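Local coordinates for peptidase M16 inactive domain family protein (Pseudomonas fluorescens, PDB 3GWB) that belongs to the M16 metallopeptidase family, to which hydrolase activity and metal binding are generally assigned, but is probably a non-catalytic member, at residues I75-F79 and L114-V118; E235-S239 and D411-I415; L12-T16 and V25-E29; L271-I275 and E346-K351; K133-L137 and I176-T180. All coordinates share one frame; numbering follows the deposited sequence.

Contact 1. Residues I75-F79 and L114-V118; sequences IAQGF and LFAEV
Helices 72-80 and 105-120 pack against each other in a roughly antiparallel pair, Phe79 and Ile75 facing Leu114 and Val118 (150° between the directions of the two segments, axes 11.2 Å apart). The centrepiece is a CH-pi contact: Leu114 CD2 stands 3.6 Å from the Phe79 ring centroid, almost directly over the middle of one face, while Leu114 CG lies 3.6 Å from Phe79 CZ. Leu114 reaches there because its CG lies anti to the backbone N (chi1 174°), which carries the branch out toward helix 72-80. Gly78 lets the same methyl come close, its carbonyl C being 3.8 Å from Leu114 CD2. At its edge the ring meets the backbone of helix 105-120, with Phe79 CE1 3.8 Å from Phe115 N and Phe115 CA in the ring plane. One turn away, Ile75 CG2 touches Val118 CG2 at 3.7 Å. Putting an alanine at Phe79 would probably open a gap beneath Leu114 CD2 and set that branch free to turn. Around this apolar seam, Ile75 and Val118 also rest on Val67 of strand 66-67, Phe79 reaches Leu99 of strand 95-102, and Phe115 packs on Leu38 and Leu40 of strand 35-42.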
# COMPACT_ATOMS: atom_id res chain seq x y z
N ILE A 75 11.84 -18.26 -0.38
CA ILE A 75 10.52 -18.48 0.19
C ILE A 75 9.46 -17.78 -0.67
O ILE A 75 8.42 -18.35 -1.00
CB ILE A 75 10.47 -17.95 1.64
CG1 ILE A 75 11.41 -18.77 2.52
CG2 ILE A 75 9.03 -18.00 2.18
CD1 ILE A 75 11.63 -18.17 3.90
N ALA A 76 9.74 -16.54 -1.05
CA ALA A 76 8.81 -15.77 -1.87
C ALA A 76 8.51 -16.46 -3.20
O ALA A 76 7.35 -16.55 -3.62
CB ALA A 76 9.37 -14.39 -2.12
N GLN A 77 9.55 -16.95 -3.88
CA GLN A 77 9.36 -17.61 -5.16
C GLN A 77 8.62 -18.92 -4.92
O GLN A 77 7.83 -19.36 -5.76
CB GLN A 77 10.71 -17.87 -5.83
CG GLN A 77 11.54 -16.61 -6.01
CD GLN A 77 12.50 -16.71 -7.17
OE1 GLN A 77 13.24 -17.69 -7.30
NE2 GLN A 77 12.51 -15.68 -8.02
N GLY A 78 8.89 -19.53 -3.78
CA GLY A 78 8.24 -20.78 -3.44
C GLY A 78 6.72 -20.65 -3.45
O GLY A 78 6.03 -21.49 -4.03
N PHE A 79 6.20 -19.61 -2.81
CA PHE A 79 4.75 -19.42 -2.77
C PHE A 79 4.25 -19.04 -4.17
O PHE A 79 3.28 -19.61 -4.67
CB PHE A 79 4.37 -18.33 -1.76
CG PHE A 79 4.51 -18.75 -0.31
CD1 PHE A 79 3.82 -19.85 0.18
CD2 PHE A 79 5.31 -18.01 0.57
CE1 PHE A 79 3.92 -20.22 1.53
CE2 PHE A 79 5.41 -18.37 1.92
CZ PHE A 79 4.72 -19.48 2.40
N LEU A 114 5.35 -25.29 3.10
CA LEU A 114 6.21 -24.11 3.16
C LEU A 114 5.66 -23.13 4.20
O LEU A 114 6.41 -22.55 4.98
CB LEU A 114 6.29 -23.44 1.79
CG LEU A 114 7.05 -22.11 1.70
CD1 LEU A 114 8.47 -22.26 2.25
CD2 LEU A 114 7.08 -21.65 0.24
N PHE A 115 4.34 -22.94 4.19
CA PHE A 115 3.69 -22.04 5.13
C PHE A 115 3.92 -22.47 6.58
O PHE A 115 4.24 -21.65 7.44
CB PHE A 115 2.18 -21.99 4.85
CG PHE A 115 1.42 -21.05 5.75
CD1 PHE A 115 1.53 -19.68 5.59
CD2 PHE A 115 0.62 -21.55 6.77
CE1 PHE A 115 0.83 -18.80 6.42
CE2 PHE A 115 -0.09 -20.68 7.62
CZ PHE A 115 0.03 -19.31 7.44
N ALA A 116 3.75 -23.77 6.85
CA ALA A 116 3.96 -24.29 8.20
C ALA A 116 5.39 -24.03 8.65
O ALA A 116 5.64 -23.63 9.79
CB ALA A 116 3.66 -25.79 8.23
N GLU A 117 6.34 -24.26 7.75
CA GLU A 117 7.75 -24.05 8.05
C GLU A 117 8.02 -22.57 8.36
O GLU A 117 8.70 -22.25 9.32
CB GLU A 117 8.61 -24.49 6.86
CG GLU A 117 10.11 -24.40 7.11
CD GLU A 117 10.72 -25.70 7.64
OE1 GLU A 117 10.65 -26.72 6.93
OE2 GLU A 117 11.27 -25.69 8.76
N VAL A 118 7.48 -21.69 7.53
CA VAL A 118 7.67 -20.25 7.72
C VAL A 118 7.15 -19.75 9.08
O VAL A 118 7.85 -19.04 9.81
CB VAL A 118 6.98 -19.45 6.57
CG1 VAL A 118 6.82 -17.98 6.95
CG2 VAL A 118 7.83 -19.56 5.30

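Contact 2. Residues E235-S239 and D411-I415; sequences EPKAS and DKMVI
Backbone hydrogen bonding across this contact rests on one direct link: Ile415 N donates to Ser239 O at 2.8 Å, nearly straight (170° at the hydrogen). Val414 CA adds a CA-H...O contact to that same oxygen, 3.4 Å from Ser239 O. A water also donates to Pro236 O, 2.9 Å away, and bridges to Lys412 O, although this second distance is short enough to make its detail doubtful. Van der Waals contacts fill the middle. The methyl of Ala238 sits close to two carbonyl oxygens of the other segment, CB being 3.3 Å from Asp411 O and 3.5 Å from Met413 O. On Ser239, OG takes the position between backbone N and carbonyl carbon (chi1 65°), which sets it 3.8 Å from Val414 CG1; Arg158 gives it a weak hydrogen bond. Among the charged groups, the Glu235 side chain crosses that of Lys412 at a slant, OE2 lying 3.7 Å from Lys412 CE but not reaching the ammonium; the firm partner of Glu235 is Arg309, in a salt bridge through OE1. Ile415 bonds through its backbone to Gly241 as well as to Ser239, the pattern of parallel strands, here where the outermost strand 239-244 joins strand 414-419 in a mixed five-stranded sheet.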
# COMPACT_ATOMS: atom_id res chain seq x y z
N GLU A 235 -9.58 4.47 33.57
CA GLU A 235 -10.21 5.60 32.90
C GLU A 235 -9.30 6.82 33.02
O GLU A 235 -9.07 7.31 34.12
CB GLU A 235 -11.56 5.93 33.55
CG GLU A 235 -12.67 4.94 33.25
CD GLU A 235 -13.22 5.12 31.85
OE1 GLU A 235 -12.43 5.03 30.88
OE2 GLU A 235 -14.44 5.37 31.72
N PRO A 236 -8.77 7.31 31.89
CA PRO A 236 -7.89 8.48 31.95
C PRO A 236 -8.68 9.76 32.22
O PRO A 236 -9.87 9.83 31.90
CB PRO A 236 -7.26 8.49 30.56
CG PRO A 236 -8.39 8.03 29.71
CD PRO A 236 -8.95 6.86 30.50
N LYS A 237 -8.02 10.75 32.80
CA LYS A 237 -8.68 12.03 33.08
C LYS A 237 -8.70 12.85 31.79
O LYS A 237 -7.79 12.75 30.97
CB LYS A 237 -7.93 12.79 34.17
CG LYS A 237 -6.46 13.03 33.86
CD LYS A 237 -5.79 13.95 34.87
CE LYS A 237 -4.30 14.08 34.60
NZ LYS A 237 -4.02 14.52 33.20
N ALA A 238 -9.74 13.66 31.61
CA ALA A 238 -9.84 14.49 30.42
C ALA A 238 -8.67 15.48 30.39
O ALA A 238 -8.29 16.02 31.43
CB ALA A 238 -11.16 15.25 30.41
N SER A 239 -8.10 15.70 29.21
CA SER A 239 -6.99 16.63 29.09
C SER A 239 -6.82 17.08 27.65
O SER A 239 -7.31 16.43 26.72
CB SER A 239 -5.69 15.99 29.60
OG SER A 239 -5.30 14.89 28.79
N ASP A 411 -17.48 14.61 28.76
CA ASP A 411 -16.55 15.06 29.80
C ASP A 411 -15.29 14.20 29.93
O ASP A 411 -14.40 14.51 30.72
CB ASP A 411 -17.24 15.07 31.17
CG ASP A 411 -18.41 16.04 31.24
OD1 ASP A 411 -18.30 17.16 30.69
OD2 ASP A 411 -19.44 15.70 31.86
N LYS A 412 -15.20 13.12 29.15
CA LYS A 412 -14.06 12.23 29.25
C LYS A 412 -13.07 12.30 28.09
O LYS A 412 -12.05 11.61 28.09
CB LYS A 412 -14.53 10.78 29.39
CG LYS A 412 -15.34 10.48 30.64
CD LYS A 412 -15.63 9.00 30.72
CE LYS A 412 -16.29 8.60 32.04
NZ LYS A 412 -17.65 9.19 32.20
N MSE A 413 -13.36 13.15 27.11
CA MSE A 413 -12.49 13.27 25.94
C MSE A 413 -11.09 13.80 26.22
O MSE A 413 -10.90 14.75 26.99
CB MSE A 413 -13.15 14.14 24.87
CG MSE A 413 -14.15 13.40 23.99
SE MSE A 413 -13.38 12.24 22.81
CE MSE A 413 -14.48 12.43 21.40
N VAL A 414 -10.12 13.14 25.59
CA VAL A 414 -8.72 13.51 25.69
C VAL A 414 -8.44 14.08 24.31
O VAL A 414 -8.67 13.41 23.29
CB VAL A 414 -7.83 12.28 25.92
CG1 VAL A 414 -6.36 12.69 25.94
CG2 VAL A 414 -8.21 11.61 27.23
N ILE A 415 -7.95 15.31 24.26
CA ILE A 415 -7.69 15.94 22.99
C ILE A 415 -6.23 16.27 22.75
O ILE A 415 -5.53 16.75 23.64
CB ILE A 415 -8.52 17.22 22.87
CG1 ILE A 415 -9.99 16.88 23.14
CG2 ILE A 415 -8.36 17.84 21.49
CD1 ILE A 415 -10.86 18.09 23.34
O HOH W 1 -11.13 9.55 29.25

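Contact 3. Residues L12-T16 and V25-E29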
# COMPACT_ATOMS: atom_id res chain seq x y z
N LEU A 12 -21.77 -18.81 7.06
CA LEU A 12 -22.91 -19.77 7.07
C LEU A 12 -22.41 -21.17 7.47
O LEU A 12 -21.49 -21.72 6.86
CB LEU A 12 -23.57 -19.80 5.69
CG LEU A 12 -24.96 -20.44 5.54
CD1 LEU A 12 -24.82 -21.94 5.39
CD2 LEU A 12 -25.83 -20.06 6.73
N ASN A 13 -23.03 -21.73 8.50
CA ASN A 13 -22.63 -23.04 9.01
C ASN A 13 -21.15 -23.06 9.38
O ASN A 13 -20.35 -23.78 8.78
CB ASN A 13 -22.93 -24.17 8.03
CG ASN A 13 -22.68 -25.55 8.64
OD1 ASN A 13 -23.02 -25.79 9.80
ND2 ASN A 13 -22.10 -26.45 7.86
N VAL A 14 -20.80 -22.24 10.36
CA VAL A 14 -19.44 -22.16 10.85
C VAL A 14 -19.19 -23.42 11.68
O VAL A 14 -19.97 -23.76 12.57
CB VAL A 14 -19.24 -20.92 11.75
CG1 VAL A 14 -17.80 -20.87 12.24
CG2 VAL A 14 -19.58 -19.66 10.97
N GLN A 15 -18.10 -24.11 11.37
CA GLN A 15 -17.77 -25.32 12.11
C GLN A 15 -16.56 -25.05 12.98
O GLN A 15 -15.68 -24.27 12.61
CB GLN A 15 -17.47 -26.46 11.14
CG GLN A 15 -18.62 -26.77 10.20
CD GLN A 15 -18.24 -27.80 9.17
OE1 GLN A 15 -17.93 -28.94 9.50
NE2 GLN A 15 -18.27 -27.40 7.90
N THR A 16 -16.51 -25.68 14.14
CA THR A 16 -15.39 -25.43 15.03
C THR A 16 -14.95 -26.67 15.80
O THR A 16 -15.74 -27.59 16.03
CB THR A 16 -15.74 -24.32 16.04
OG1 THR A 16 -14.57 -23.95 16.78
CG2 THR A 16 -16.81 -24.79 17.00
N VAL A 25 -9.94 -23.97 16.08
CA VAL A 25 -10.15 -24.00 14.64
C VAL A 25 -11.58 -23.61 14.24
O VAL A 25 -12.55 -24.08 14.84
CB VAL A 25 -9.88 -25.42 14.06
CG1 VAL A 25 -10.00 -25.40 12.55
CG2 VAL A 25 -8.51 -25.92 14.48
N LEU A 26 -11.71 -22.73 13.25
CA LEU A 26 -13.03 -22.33 12.75
C LEU A 26 -12.99 -22.52 11.24
O LEU A 26 -12.03 -22.11 10.58
CB LEU A 26 -13.36 -20.88 13.10
CG LEU A 26 -13.72 -20.64 14.56
CD1 LEU A 26 -12.45 -20.60 15.42
CD2 LEU A 26 -14.47 -19.32 14.67
N PHE A 27 -14.04 -23.12 10.69
CA PHE A 27 -14.07 -23.42 9.27
C PHE A 27 -15.42 -23.22 8.60
O PHE A 27 -16.47 -23.54 9.17
CB PHE A 27 -13.62 -24.88 9.08
CG PHE A 27 -13.92 -25.44 7.72
CD1 PHE A 27 -13.26 -24.97 6.59
CD2 PHE A 27 -14.84 -26.48 7.59
CE1 PHE A 27 -13.53 -25.52 5.34
CE2 PHE A 27 -15.11 -27.03 6.34
CZ PHE A 27 -14.45 -26.55 5.21
N VAL A 28 -15.38 -22.69 7.38
CA VAL A 28 -16.58 -22.48 6.58
C VAL A 28 -16.30 -23.07 5.20
O VAL A 28 -15.35 -22.67 4.52
CB VAL A 28 -16.93 -20.98 6.42
CG1 VAL A 28 -18.06 -20.81 5.41
CG2 VAL A 28 -17.33 -20.39 7.76
N GLU A 29 -17.11 -24.05 4.79
CA GLU A 29 -16.92 -24.65 3.48
C GLU A 29 -17.56 -23.71 2.45
O GLU A 29 -18.67 -23.22 2.65
CB GLU A 29 -17.59 -26.02 3.41
CG GLU A 29 -17.23 -26.83 2.17
CD GLU A 29 -17.90 -28.19 2.11
OE1 GLU A 29 -17.88 -28.91 3.13
OE2 GLU A 29 -18.43 -28.56 1.04
O HOH W 2 -19.22 -25.03 6.59
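Gln15 and Phe27 are brought side by side by different first torsions: CG of Gln15 stands beside its own backbone N and opposite the carbonyl carbon (chi1 -59°), whereas CG of Phe27 is anti to the backbone N (chi1 166°). Both side chains then run the same way, with Gln15 NE2 3.5 Å from Phe27 CE2 and the amide turned 59° from the ring plane. The amide is fixed at both ends: OE1 bonds to Arg207, while NE2 gives a hydrogen bond to a water that donates to Asn13 O and accepts from Glu29 N. Both residues belong to a beta hairpin of strands 15-18 and 24-29, in which they form an antiparallel hydrogen-bonded pair. Gln15 N reaches Phe27 O at 2.8 Å, and Phe27 N returns the bond to Gln15 O at 2.8 Å. Thr16 follows as a non-hydrogen-bonded partner of Leu26; its hydroxyl OG1 nevertheless donates to Val25 O at 2.8 Å, tilted from the carbonyl plane. On the other face, Val14 CG2 meets Val28 CG2 at 4.0 Å, and both valines pack on Leu372 of helix 365-377.

Contact 4. Residues L271-I275 and E346-K351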
# COMPACT_ATOMS: atom_id res chain seq x y z
N LEU A 271 -23.27 1.01 14.55
CA LEU A 271 -24.22 1.74 13.72
C LEU A 271 -24.27 3.21 14.15
O LEU A 271 -24.38 4.11 13.31
CB LEU A 271 -25.61 1.11 13.84
CG LEU A 271 -26.62 1.58 12.80
CD1 LEU A 271 -26.33 0.92 11.45
CD2 LEU A 271 -28.01 1.22 13.28
N GLY A 272 -24.16 3.45 15.44
CA GLY A 272 -24.17 4.82 15.94
C GLY A 272 -22.95 5.56 15.43
O GLY A 272 -23.03 6.73 15.06
N ASN A 273 -21.81 4.88 15.40
CA ASN A 273 -20.58 5.49 14.93
C ASN A 273 -20.65 5.74 13.44
O ASN A 273 -20.15 6.75 12.95
CB ASN A 273 -19.36 4.62 15.22
CG ASN A 273 -18.09 5.21 14.67
OD1 ASN A 273 -17.62 4.82 13.59
ND2 ASN A 273 -17.54 6.18 15.37
N GLN A 274 -21.25 4.81 12.71
CA GLN A 274 -21.39 4.95 11.27
C GLN A 274 -22.10 6.26 10.94
O GLN A 274 -21.66 7.01 10.06
CB GLN A 274 -22.18 3.77 10.69
CG GLN A 274 -21.40 2.45 10.66
CD GLN A 274 -22.27 1.26 10.23
OE1 GLN A 274 -23.03 1.35 9.27
NE2 GLN A 274 -22.14 0.15 10.95
N ILE A 275 -23.18 6.54 11.65
CA ILE A 275 -23.97 7.76 11.44
C ILE A 275 -23.20 9.03 11.83
O ILE A 275 -23.32 10.08 11.19
CB ILE A 275 -25.28 7.71 12.27
CG1 ILE A 275 -26.14 6.52 11.81
CG2 ILE A 275 -26.04 9.03 12.14
CD1 ILE A 275 -27.33 6.22 12.72
N GLU A 346 -31.34 9.03 9.32
CA GLU A 346 -29.96 8.60 9.47
C GLU A 346 -29.86 7.12 9.79
O GLU A 346 -28.99 6.42 9.27
CB GLU A 346 -29.26 9.39 10.59
CG GLU A 346 -29.19 10.88 10.34
CD GLU A 346 -28.48 11.62 11.46
OE1 GLU A 346 -28.86 11.42 12.63
OE2 GLU A 346 -27.54 12.41 11.16
N LEU A 347 -30.73 6.65 10.67
CA LEU A 347 -30.73 5.25 11.07
C LEU A 347 -31.06 4.33 9.89
O LEU A 347 -30.38 3.32 9.68
CB LEU A 347 -31.74 5.01 12.19
CG LEU A 347 -31.81 3.59 12.76
CD1 LEU A 347 -30.66 3.37 13.72
CD2 LEU A 347 -33.14 3.39 13.48
N ASP A 348 -32.08 4.68 9.11
CA ASP A 348 -32.46 3.86 7.96
C ASP A 348 -31.38 3.83 6.89
O ASP A 348 -31.04 2.77 6.37
CB ASP A 348 -33.78 4.36 7.37
CG ASP A 348 -34.97 4.03 8.24
OD1 ASP A 348 -35.05 2.87 8.72
OD2 ASP A 348 -35.82 4.91 8.45
N ASP A 349 -30.85 5.00 6.57
CA ASP A 349 -29.78 5.11 5.58
C ASP A 349 -28.59 4.25 6.02
O ASP A 349 -28.03 3.49 5.22
CB ASP A 349 -29.34 6.57 5.45
CG ASP A 349 -30.39 7.43 4.76
OD1 ASP A 349 -31.60 7.13 4.89
OD2 ASP A 349 -30.01 8.43 4.10
N ALA A 350 -28.21 4.35 7.29
CA ALA A 350 -27.09 3.57 7.80
C ALA A 350 -27.38 2.07 7.67
O ALA A 350 -26.53 1.32 7.17
CB ALA A 350 -26.81 3.93 9.26
N LYS A 351 -28.56 1.64 8.11
CA LYS A 351 -28.92 0.23 8.02
C LYS A 351 -28.87 -0.22 6.56
O LYS A 351 -28.40 -1.31 6.26
CB LYS A 351 -30.32 -0.00 8.60
CG LYS A 351 -30.41 0.20 10.10
CD LYS A 351 -31.81 0.64 10.52
CE LYS A 351 -32.68 -0.52 10.94
NZ LYS A 351 -32.40 -0.90 12.34
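A steep, apolar helix-helix crossing joins helix 266-277 to helix 344-356, with Ile275 and Leu271 facing Glu346, Leu347 and Ala350 in the half of the chain that carries the five-stranded sheet. The two short segments lie 105° apart in direction, their axes 9.6 Å from each other, and no hydrogen bond crosses between them. Ile275 makes contact through both of its branches. With CG1 beside the backbone N and opposite the carbonyl carbon (chi1 -62°), CG1 comes 3.7 Å from Ala350 CB, and CD1 extends to 3.9 Å from Leu347 CA. CG2, the other branch, meets the Glu346 side chain where the two cross at a slant, 3.6 Å from Glu346 CB and near its carboxylate carbon. Leu271, one turn earlier, brings CD1 to 3.8 Å from Ala350 CB, so the small alanine is flanked by both residues of helix 266-277. Its other methyl, CD2, meets Leu347 CD1 at 3.4 Å, a tight contact in which the two leucines cross at about a right angle. A glycine in place of Ile275 would probably leave Ala350 CB and the Glu346 chain facing a gap and uncover one side of the Leu347 backbone. The polar ends have partners beyond the two segments: Glu346 OE1 makes a salt bridge with Arg284, and Lys351 NZ bonds to backbone oxygens of Ser392, Gln393 and Leu395. Leu271 also packs on Leu354 and Leu395, Ile275 on Pro342, in the loop before helix 344-356, and Leu347 on Val397 and Val400 of helix 397-407.

Contact 5. Residues K133-L137 and I176-T180; sequences KNQML and IPPIT
Peptide carbonyls are the flat groups that matter here, and Lys133 NZ meets two of them differently. It lies in the plane of the Ile179 carbonyl, on a lone pair; the 2.5 Å between NZ and Ile179 O is shorter than usual, so the exact length is doubtful. It sits above the plane of the Pro177 carbonyl, 47° out of it and away from the lone pairs, with NZ 2.7 Å from Pro177 O. A third, weak bond runs from NZ to Ile176 O at 3.3 Å. All three oxygens belong to a type I beta turn, Ile176 to Ile179, closed by Ile179 N bonding to Ile176 O; gathered round one ammonium group, they would be expected to favour its charged form. The lysine gets there as a chain extended beyond CG that slides past Ile176 in the opposite direction, Lys133 CG passing 3.8 Å from Ile176 CG2. Apolar contacts flank it: Met136 CE, a selenomethionine methyl, meets Ile176 CD1 at 3.8 Å, the two side chains crossing at about a right angle, and Leu137 CD2 approaches Pro177 CG at 4.3 Å. Helix 126-143 is thus joined to the loop leading into helix 181-191, whose N-cap is Thr180. Met136 and Ile179 both rest on Leu58 of helix 55-62, while Asn134 bonds to Tyr297 and Arg290 of the second subunit, and Leu137 packs on that same Tyr297.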
# COMPACT_ATOMS: atom_id res chain seq x y z
N LYS A 133 15.58 -3.74 10.76
CA LYS A 133 15.84 -2.71 11.76
C LYS A 133 16.17 -1.40 11.07
O LYS A 133 15.75 -0.33 11.53
CB LYS A 133 17.02 -3.08 12.67
CG LYS A 133 16.76 -4.25 13.60
CD LYS A 133 17.86 -4.33 14.65
CE LYS A 133 17.65 -5.47 15.61
NZ LYS A 133 18.67 -5.46 16.69
N ASN A 134 16.92 -1.47 9.97
CA ASN A 134 17.31 -0.28 9.21
C ASN A 134 16.08 0.44 8.66
O ASN A 134 16.01 1.67 8.70
CB ASN A 134 18.25 -0.65 8.06
CG ASN A 134 18.85 0.57 7.38
OD1 ASN A 134 19.75 1.22 7.92
ND2 ASN A 134 18.34 0.90 6.19
N GLN A 135 15.12 -0.31 8.13
CA GLN A 135 13.93 0.31 7.59
C GLN A 135 12.97 0.77 8.70
O GLN A 135 12.20 1.71 8.50
CB GLN A 135 13.22 -0.61 6.59
CG GLN A 135 13.06 -2.05 7.02
CD GLN A 135 12.53 -2.92 5.89
OE1 GLN A 135 13.19 -3.10 4.86
NE2 GLN A 135 11.33 -3.46 6.08
N MSE A 136 13.04 0.14 9.87
CA MSE A 136 12.20 0.55 10.99
C MSE A 136 12.78 1.84 11.56
O MSE A 136 12.05 2.75 11.95
CB MSE A 136 12.16 -0.53 12.08
CG MSE A 136 11.32 -1.76 11.73
SE MSE A 136 11.36 -3.05 13.02
CE MSE A 136 10.00 -2.54 14.10
N LEU A 137 14.11 1.92 11.62
CA LEU A 137 14.77 3.12 12.12
C LEU A 137 14.48 4.27 11.17
O LEU A 137 14.24 5.39 11.60
CB LEU A 137 16.28 2.89 12.23
CG LEU A 137 16.73 1.92 13.31
CD1 LEU A 137 18.24 1.76 13.26
CD2 LEU A 137 16.30 2.43 14.67
N ILE A 176 14.64 -0.60 19.41
CA ILE A 176 14.88 -1.53 18.31
C ILE A 176 16.32 -2.04 18.15
O ILE A 176 16.53 -3.25 17.99
CB ILE A 176 14.43 -0.90 16.95
CG1 ILE A 176 12.91 -0.66 16.98
CG2 ILE A 176 14.78 -1.81 15.80
CD1 ILE A 176 12.10 -1.91 17.21
N PRO A 177 17.32 -1.15 18.20
CA PRO A 177 18.71 -1.60 18.05
C PRO A 177 19.12 -2.78 18.93
O PRO A 177 19.69 -3.75 18.44
CB PRO A 177 19.51 -0.34 18.34
CG PRO A 177 18.62 0.74 17.84
CD PRO A 177 17.26 0.32 18.36
N PRO A 178 18.83 -2.71 20.24
CA PRO A 178 19.17 -3.77 21.19
C PRO A 178 18.56 -5.16 20.97
O PRO A 178 19.16 -6.17 21.38
CB PRO A 178 18.74 -3.18 22.53
CG PRO A 178 18.86 -1.71 22.31
CD PRO A 178 18.25 -1.56 20.95
N ILE A 179 17.40 -5.24 20.33
CA ILE A 179 16.74 -6.54 20.10
C ILE A 179 17.65 -7.56 19.41
O ILE A 179 18.12 -7.34 18.30
CB ILE A 179 15.45 -6.38 19.26
CG1 ILE A 179 14.48 -5.44 19.97
CG2 ILE A 179 14.79 -7.75 19.07
CD1 ILE A 179 14.16 -5.83 21.38
N THR A 180 17.86 -8.69 20.07
CA THR A 180 18.73 -9.74 19.52
C THR A 180 17.96 -10.94 18.98
O THR A 180 16.75 -11.08 19.19
CB THR A 180 19.68 -10.25 20.59
OG1 THR A 180 18.92 -10.97 21.57
CG2 THR A 180 20.40 -9.09 21.28

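In the fold
Contacts come along the chain in the order 3, 1, 5, then 4 within the span between the two segments of contact 2. The first three lie in the half built round the six-stranded sheet: contact 3 is its edge hairpin, contact 1 packs helices on it, and contact 5, about 24 Å from contact 1 between centres, reaches the second subunit. Contacts 2 and 4 share the half with the five-stranded sheet, their centres about 26 Å apart. Contacts 1 and 2, about 46 Å apart between centres, lie on opposite sides of the chain's centre. The halves also touch: helix 365-377 packs on contact 3, and helix 147-160 on contact 2.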